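HepC.19480.a.B1 (Helicobacter pylori, PDB 6MTZ) is of unknown function but carries the sequence motifs and two-domain build of DHH/DHHA1 phosphoesterases, so it probably hydrolyses phosphodiester or other phosphate substrates. Local coordinates at residues E169-E183 with A213-K225. Numbering follows the deposited sequence.
Sequences ELGKVCMRMITQSSE and APVAYDNDLFRLK
Y217 enters helix 169-180 as a knob, its side chain set among L170, V173, C174 and M177. With CG anti to the backbone N (chi1 -178°), the ring reaches across from helix 213-225. V173 CG1 lies 3.6 Å from Y217 CD2, the two side chains alongside one another and pointing opposite ways, while L170 CD1 packs on Y217 CB. C174 SG meets the ring obliquely, 3.9 Å from Y217 CE2, as a sulfur-aromatic contact. The phenol oxygen passes beside M177 CE and is hydrogen-bonded to the backbone carbonyl of L200 in helix 190-203, which satisfies the buried hydroxyl. The backbones come closest at their N-terminal ends, where the CA atoms of L170 and P214 are 4.1 Å apart and P214 CG packs 3.6 Å from L170 N. One turn beyond Y217, M177 runs roughly perpendicular to L221, with M177 CG pressed to 3.5 Å from L221 CD2. The helices are nearly parallel, their axes 22° apart and 8.4 Å at closest approach. They belong to the helical region between the five-stranded parallel sheet and the mixed C-terminal sheet, a layout consistent with a DHH domain joined to a DHHA1 domain. The solvent side is looser: R176 NH2 and D218 OD1, 2.8 Å apart, form a salt bridge whose N-H...O hydrogen bond is almost straight (176°). The carboxylate lies at the guanidinium edge, nearly perpendicular to it, and the N-H reaches OD1 from above the carboxylate plane; a water links R176 NH1 to the same oxygen. Buried K225 closes the C-terminal end on the packed side: NZ forms a salt bridge with E183 OE2 (2.8 Å), a weak hydrogen bond to Q180 O and a bond to a water, which in turn donates to M177 O. E183 OE1 is hydrogen-bonded to the hydroxyl of Y196.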
loop_
_atom_site.group_PDB
_atom_site.type_symbol
_atom_site.label_atom_id
_atom_site.label_comp_id
_atom_site.label_asym_id
_atom_site.label_seq_id
_atom_site.Cartn_x
_atom_site.Cartn_y
_atom_site.Cartn_z
ATOM N N GLU A 169 9.992 -0.044 -23.438
ATOM C CA GLU A 169 8.566 0.025 -23.772
ATOM C C GLU A 169 7.722 -0.846 -22.844
ATOM O O GLU A 169 6.651 -0.423 -22.394
ATOM C CB GLU A 169 8.342 -0.367 -25.232
ATOM C CG GLU A 169 9.001 0.596 -26.231
ATOM C CD GLU A 169 8.361 1.969 -26.226
ATOM O OE1 GLU A 169 8.970 2.906 -26.772
ATOM O OE2 GLU A 169 7.251 2.115 -25.671
ATOM N N LEU A 170 8.191 -2.056 -22.532
ATOM C CA LEU A 170 7.486 -2.896 -21.558
ATOM C C LEU A 170 7.429 -2.244 -20.175
ATOM O O LEU A 170 6.425 -2.370 -19.467
ATOM C CB LEU A 170 8.156 -4.261 -21.476
ATOM C CG LEU A 170 7.624 -5.262 -20.442
ATOM C CD1 LEU A 170 6.198 -5.710 -20.790
ATOM C CD2 LEU A 170 8.569 -6.465 -20.383
ATOM N N GLY A 171 8.497 -1.546 -19.770
ATOM C CA GLY A 171 8.475 -0.856 -18.481
ATOM C C GLY A 171 7.412 0.229 -18.383
ATOM O O GLY A 171 6.842 0.457 -17.310
ATOM N N LYS A 172 7.128 0.920 -19.488
ATOM C CA LYS A 172 6.051 1.907 -19.454
ATOM C C LYS A 172 4.713 1.235 -19.165
ATOM O O LYS A 172 3.898 1.752 -18.387
ATOM C CB LYS A 172 6.019 2.682 -20.773
ATOM C CG LYS A 172 7.127 3.751 -20.867
ATOM C CD LYS A 172 7.505 4.120 -22.302
ATOM C CE LYS A 172 6.312 4.433 -23.171
ATOM N NZ LYS A 172 6.736 4.986 -24.511
ATOM N N VAL A 173 4.487 0.058 -19.755
ATOM C CA VAL A 173 3.280 -0.700 -19.453
ATOM C C VAL A 173 3.232 -1.053 -17.973
ATOM O O VAL A 173 2.176 -0.955 -17.328
ATOM C CB VAL A 173 3.196 -1.961 -20.334
ATOM C CG1 VAL A 173 1.944 -2.775 -19.966
ATOM C CG2 VAL A 173 3.158 -1.588 -21.799
ATOM N N CYS A 174 4.380 -1.437 -17.399
ATOM C CA CYS A 174 4.410 -1.823 -15.992
ATOM C C CYS A 174 4.188 -0.621 -15.080
ATOM O O CYS A 174 3.528 -0.738 -14.046
ATOM C CB CYS A 174 5.728 -2.515 -15.657
ATOM S SG CYS A 174 5.919 -4.138 -16.412
ATOM N N MET A 175 4.729 0.539 -15.445
ATOM C CA MET A 175 4.526 1.739 -14.645
ATOM C C MET A 175 3.040 2.084 -14.554
ATOM O O MET A 175 2.498 2.308 -13.462
ATOM C CB MET A 175 5.323 2.887 -15.261
ATOM C CG MET A 175 5.452 4.124 -14.422
ATOM S SD MET A 175 6.608 5.270 -15.245
ATOM C CE MET A 175 5.601 5.916 -16.575
ATOM N N ARG A 176 2.362 2.132 -15.699
ATOM C CA ARG A 176 0.917 2.331 -15.672
ATOM C C ARG A 176 0.218 1.197 -14.923
ATOM O O ARG A 176 -0.771 1.428 -14.223
ATOM C CB ARG A 176 0.379 2.456 -17.097
ATOM C CG ARG A 176 -1.155 2.557 -17.203
ATOM C CD ARG A 176 -1.563 3.015 -18.606
ATOM N NE ARG A 176 -0.805 2.245 -19.583
ATOM C CZ ARG A 176 -1.197 1.073 -20.071
ATOM N NH1 ARG A 176 -2.365 0.564 -19.698
ATOM N NH2 ARG A 176 -0.425 0.420 -20.937
ATOM N N MET A 177 0.706 -0.043 -15.068
ATOM C CA MET A 177 0.079 -1.149 -14.344
ATOM C C MET A 177 0.055 -0.881 -12.842
ATOM O O MET A 177 -0.958 -1.130 -12.171
ATOM C CB MET A 177 0.802 -2.465 -14.627
ATOM C CG MET A 177 0.231 -3.674 -13.835
ATOM S SD MET A 177 0.860 -3.896 -12.153
ATOM C CE MET A 177 2.471 -4.601 -12.527
ATOM N N ILE A 178 1.162 -0.373 -12.296
ATOM C CA ILE A 178 1.235 -0.146 -10.857
ATOM C C ILE A 178 0.302 0.987 -10.450
ATOM O O ILE A 178 -0.359 0.922 -9.406
ATOM C CB ILE A 178 2.694 0.129 -10.438
ATOM C CG1 ILE A 178 3.503 -1.142 -10.573
ATOM C CG2 ILE A 178 2.763 0.651 -8.997
ATOM C CD1 ILE A 178 3.047 -2.244 -9.591
ATOM N N THR A 179 0.232 2.041 -11.267
ATOM C CA THR A 179 -0.616 3.187 -10.946
ATOM C C THR A 179 -2.089 2.798 -10.921
ATOM O O THR A 179 -2.862 3.311 -10.104
ATOM C CB THR A 179 -0.393 4.308 -11.968
ATOM O OG1 THR A 179 0.957 4.790 -11.899
ATOM C CG2 THR A 179 -1.348 5.445 -11.722
ATOM N N GLN A 180 -2.497 1.900 -11.811
ATOM C CA GLN A 180 -3.904 1.625 -12.047
ATOM C C GLN A 180 -4.390 0.366 -11.359
ATOM O O GLN A 180 -5.574 0.035 -11.476
ATOM C CB GLN A 180 -4.170 1.529 -13.553
ATOM C CG GLN A 180 -4.068 2.893 -14.251
ATOM C CD GLN A 180 -4.386 2.834 -15.759
ATOM O OE1 GLN A 180 -4.437 1.763 -16.372
ATOM N NE2 GLN A 180 -4.579 3.983 -16.351
ATOM N N SER A 181 -3.521 -0.354 -10.650
ATOM C CA SER A 181 -3.958 -1.550 -9.928
ATOM C C SER A 181 -4.424 -1.161 -8.523
ATOM O O SER A 181 -3.877 -1.579 -7.508
ATOM C CB SER A 181 -2.853 -2.610 -9.905
ATOM O OG SER A 181 -1.602 -2.099 -9.419
ATOM N N SER A 182 -5.474 -0.337 -8.488
ATOM C CA SER A 182 -6.011 0.231 -7.261
ATOM C C SER A 182 -7.271 -0.488 -6.790
ATOM O O SER A 182 -8.011 0.059 -5.963
ATOM C CB SER A 182 -6.293 1.719 -7.463
ATOM O OG SER A 182 -5.186 2.364 -8.088
ATOM N N GLU A 183 -7.527 -1.700 -7.300
ATOM C CA GLU A 183 -8.730 -2.446 -6.942
ATOM C C GLU A 183 -8.771 -2.865 -5.475
ATOM O O GLU A 183 -9.854 -3.156 -4.972
ATOM C CB GLU A 183 -8.868 -3.690 -7.833
ATOM C CG GLU A 183 -9.179 -3.405 -9.317
ATOM C CD GLU A 183 -7.964 -2.908 -10.077
ATOM O OE1 GLU A 183 -6.833 -3.111 -9.574
ATOM O OE2 GLU A 183 -8.140 -2.301 -11.158
ATOM N N ALA A 213 6.907 -8.393 -26.364
ATOM C CA ALA A 213 6.601 -8.314 -24.935
ATOM C C ALA A 213 5.752 -7.109 -24.522
ATOM O O ALA A 213 4.761 -7.307 -23.804
ATOM C CB ALA A 213 7.914 -8.348 -24.139
ATOM N N PRO A 214 6.075 -5.866 -24.900
ATOM C CA PRO A 214 5.237 -4.736 -24.430
ATOM C C PRO A 214 3.763 -4.874 -24.797
ATOM O O PRO A 214 2.887 -4.734 -23.936
ATOM C CB PRO A 214 5.877 -3.513 -25.115
ATOM C CG PRO A 214 7.261 -3.949 -25.499
ATOM C CD PRO A 214 7.165 -5.414 -25.787
ATOM N N VAL A 215 3.466 -5.147 -26.063
ATOM C CA VAL A 215 2.076 -5.256 -26.484
ATOM C C VAL A 215 1.437 -6.513 -25.916
ATOM O O VAL A 215 0.264 -6.505 -25.531
ATOM C CB VAL A 215 1.979 -5.234 -28.016
ATOM C CG1 VAL A 215 0.547 -5.488 -28.446
ATOM C CG2 VAL A 215 2.473 -3.899 -28.557
ATOM N N ALA A 216 2.185 -7.617 -25.879
ATOM C CA ALA A 216 1.626 -8.865 -25.378
ATOM C C ALA A 216 1.222 -8.723 -23.924
ATOM O O ALA A 216 0.130 -9.137 -23.524
ATOM C CB ALA A 216 2.636 -10.002 -25.546
ATOM N N TYR A 217 2.101 -8.147 -23.107
ATOM C CA TYR A 217 1.751 -7.940 -21.716
ATOM C C TYR A 217 0.628 -6.919 -21.597
ATOM O O TYR A 217 -0.312 -7.112 -20.820
ATOM C CB TYR A 217 2.985 -7.502 -20.917
ATOM C CG TYR A 217 2.720 -7.315 -19.433
ATOM C CD1 TYR A 217 2.400 -8.400 -18.628
ATOM C CD2 TYR A 217 2.788 -6.059 -18.841
ATOM C CE1 TYR A 217 2.156 -8.242 -17.272
ATOM C CE2 TYR A 217 2.557 -5.889 -17.491
ATOM C CZ TYR A 217 2.237 -6.993 -16.709
ATOM O OH TYR A 217 2.005 -6.849 -15.359
ATOM N N ASP A 218 0.680 -5.850 -22.396
ATOM C CA ASP A 218 -0.342 -4.809 -22.308
ATOM C C ASP A 218 -1.749 -5.380 -22.517
ATOM O O ASP A 218 -2.685 -5.030 -21.786
ATOM C CB ASP A 218 -0.043 -3.712 -23.329
ATOM C CG ASP A 218 -0.858 -2.446 -23.092
ATOM O OD1 ASP A 218 -1.144 -2.118 -21.917
ATOM O OD2 ASP A 218 -1.218 -1.784 -24.090
ATOM N N ASN A 219 -1.911 -6.274 -23.495
ATOM C CA ASN A 219 -3.224 -6.791 -23.853
ATOM C C ASN A 219 -3.681 -7.942 -22.962
ATOM O O ASN A 219 -4.861 -8.309 -23.018
ATOM C CB ASN A 219 -3.232 -7.240 -25.317
ATOM C CG ASN A 219 -3.251 -6.083 -26.278
ATOM O OD1 ASN A 219 -3.722 -4.997 -25.939
ATOM N ND2 ASN A 219 -2.728 -6.298 -27.482
ATOM N N ASP A 220 -2.784 -8.518 -22.154
ATOM C CA ASP A 220 -3.114 -9.625 -21.259
ATOM C C ASP A 220 -3.417 -9.171 -19.848
ATOM O O ASP A 220 -3.971 -9.954 -19.067
ATOM C CB ASP A 220 -1.953 -10.641 -21.164
ATOM C CG ASP A 220 -1.917 -11.627 -22.328
ATOM O OD1 ASP A 220 -2.732 -11.513 -23.270
ATOM O OD2 ASP A 220 -1.045 -12.523 -22.296
ATOM N N LEU A 221 -3.050 -7.937 -19.503
ATOM C CA LEU A 221 -3.022 -7.524 -18.102
ATOM C C LEU A 221 -4.405 -7.546 -17.457
ATOM O O LEU A 221 -4.544 -7.976 -16.306
ATOM C CB LEU A 221 -2.415 -6.125 -17.996
ATOM C CG LEU A 221 -2.406 -5.519 -16.599
ATOM C CD1 LEU A 221 -1.727 -6.430 -15.590
ATOM C CD2 LEU A 221 -1.701 -4.186 -16.650
ATOM N N PHE A 222 -5.434 -7.062 -18.168
ATOM C CA PHE A 222 -6.763 -6.920 -17.569
ATOM C C PHE A 222 -7.281 -8.266 -17.074
ATOM O O PHE A 222 -7.722 -8.392 -15.922
ATOM C CB PHE A 222 -7.740 -6.298 -18.579
ATOM C CG PHE A 222 -9.135 -6.033 -18.018
ATOM C CD1 PHE A 222 -9.361 -4.971 -17.142
ATOM C CD2 PHE A 222 -10.220 -6.813 -18.405
ATOM C CE1 PHE A 222 -10.636 -4.708 -16.641
ATOM C CE2 PHE A 222 -11.521 -6.558 -17.911
ATOM C CZ PHE A 222 -11.722 -5.507 -17.028
ATOM N N ARG A 223 -7.193 -9.293 -17.924
ATOM C CA ARG A 223 -7.629 -10.629 -17.532
ATOM C C ARG A 223 -6.780 -11.146 -16.377
ATOM O O ARG A 223 -7.303 -11.751 -15.433
ATOM C CB ARG A 223 -7.561 -11.580 -18.741
ATOM C CG ARG A 223 -8.081 -12.993 -18.465
ATOM C CD ARG A 223 -8.168 -13.880 -19.724
ATOM N NE ARG A 223 -8.661 -15.204 -19.354
ATOM C CZ ARG A 223 -9.944 -15.553 -19.363
ATOM N NH1 ARG A 223 -10.861 -14.698 -19.776
ATOM N NH2 ARG A 223 -10.308 -16.768 -18.968
ATOM N N LEU A 224 -5.470 -10.874 -16.412
ATOM C CA LEU A 224 -4.596 -11.275 -15.311
ATOM C C LEU A 224 -5.014 -10.629 -13.997
ATOM O O LEU A 224 -4.988 -11.279 -12.947
ATOM C CB LEU A 224 -3.135 -10.918 -15.618
ATOM C CG LEU A 224 -2.431 -11.694 -16.727
ATOM C CD1 LEU A 224 -0.975 -11.190 -16.868
ATOM C CD2 LEU A 224 -2.475 -13.200 -16.441
ATOM N N LYS A 225 -5.380 -9.345 -14.030
ATOM C CA LYS A 225 -5.806 -8.667 -12.810
ATOM C C LYS A 225 -7.056 -9.312 -12.232
ATOM O O LYS A 225 -7.163 -9.490 -11.011
ATOM C CB LYS A 225 -6.061 -7.181 -13.082
ATOM C CG LYS A 225 -4.829 -6.391 -13.543
ATOM C CD LYS A 225 -5.237 -4.942 -13.903
ATOM C CE LYS A 225 -5.771 -4.203 -12.669
ATOM N NZ LYS A 225 -6.000 -2.726 -12.938
HETATM O O HOH W 1 -2.460 -2.303 -19.598
HETATM O O HOH W 2 -3.313 -1.887 -13.498
#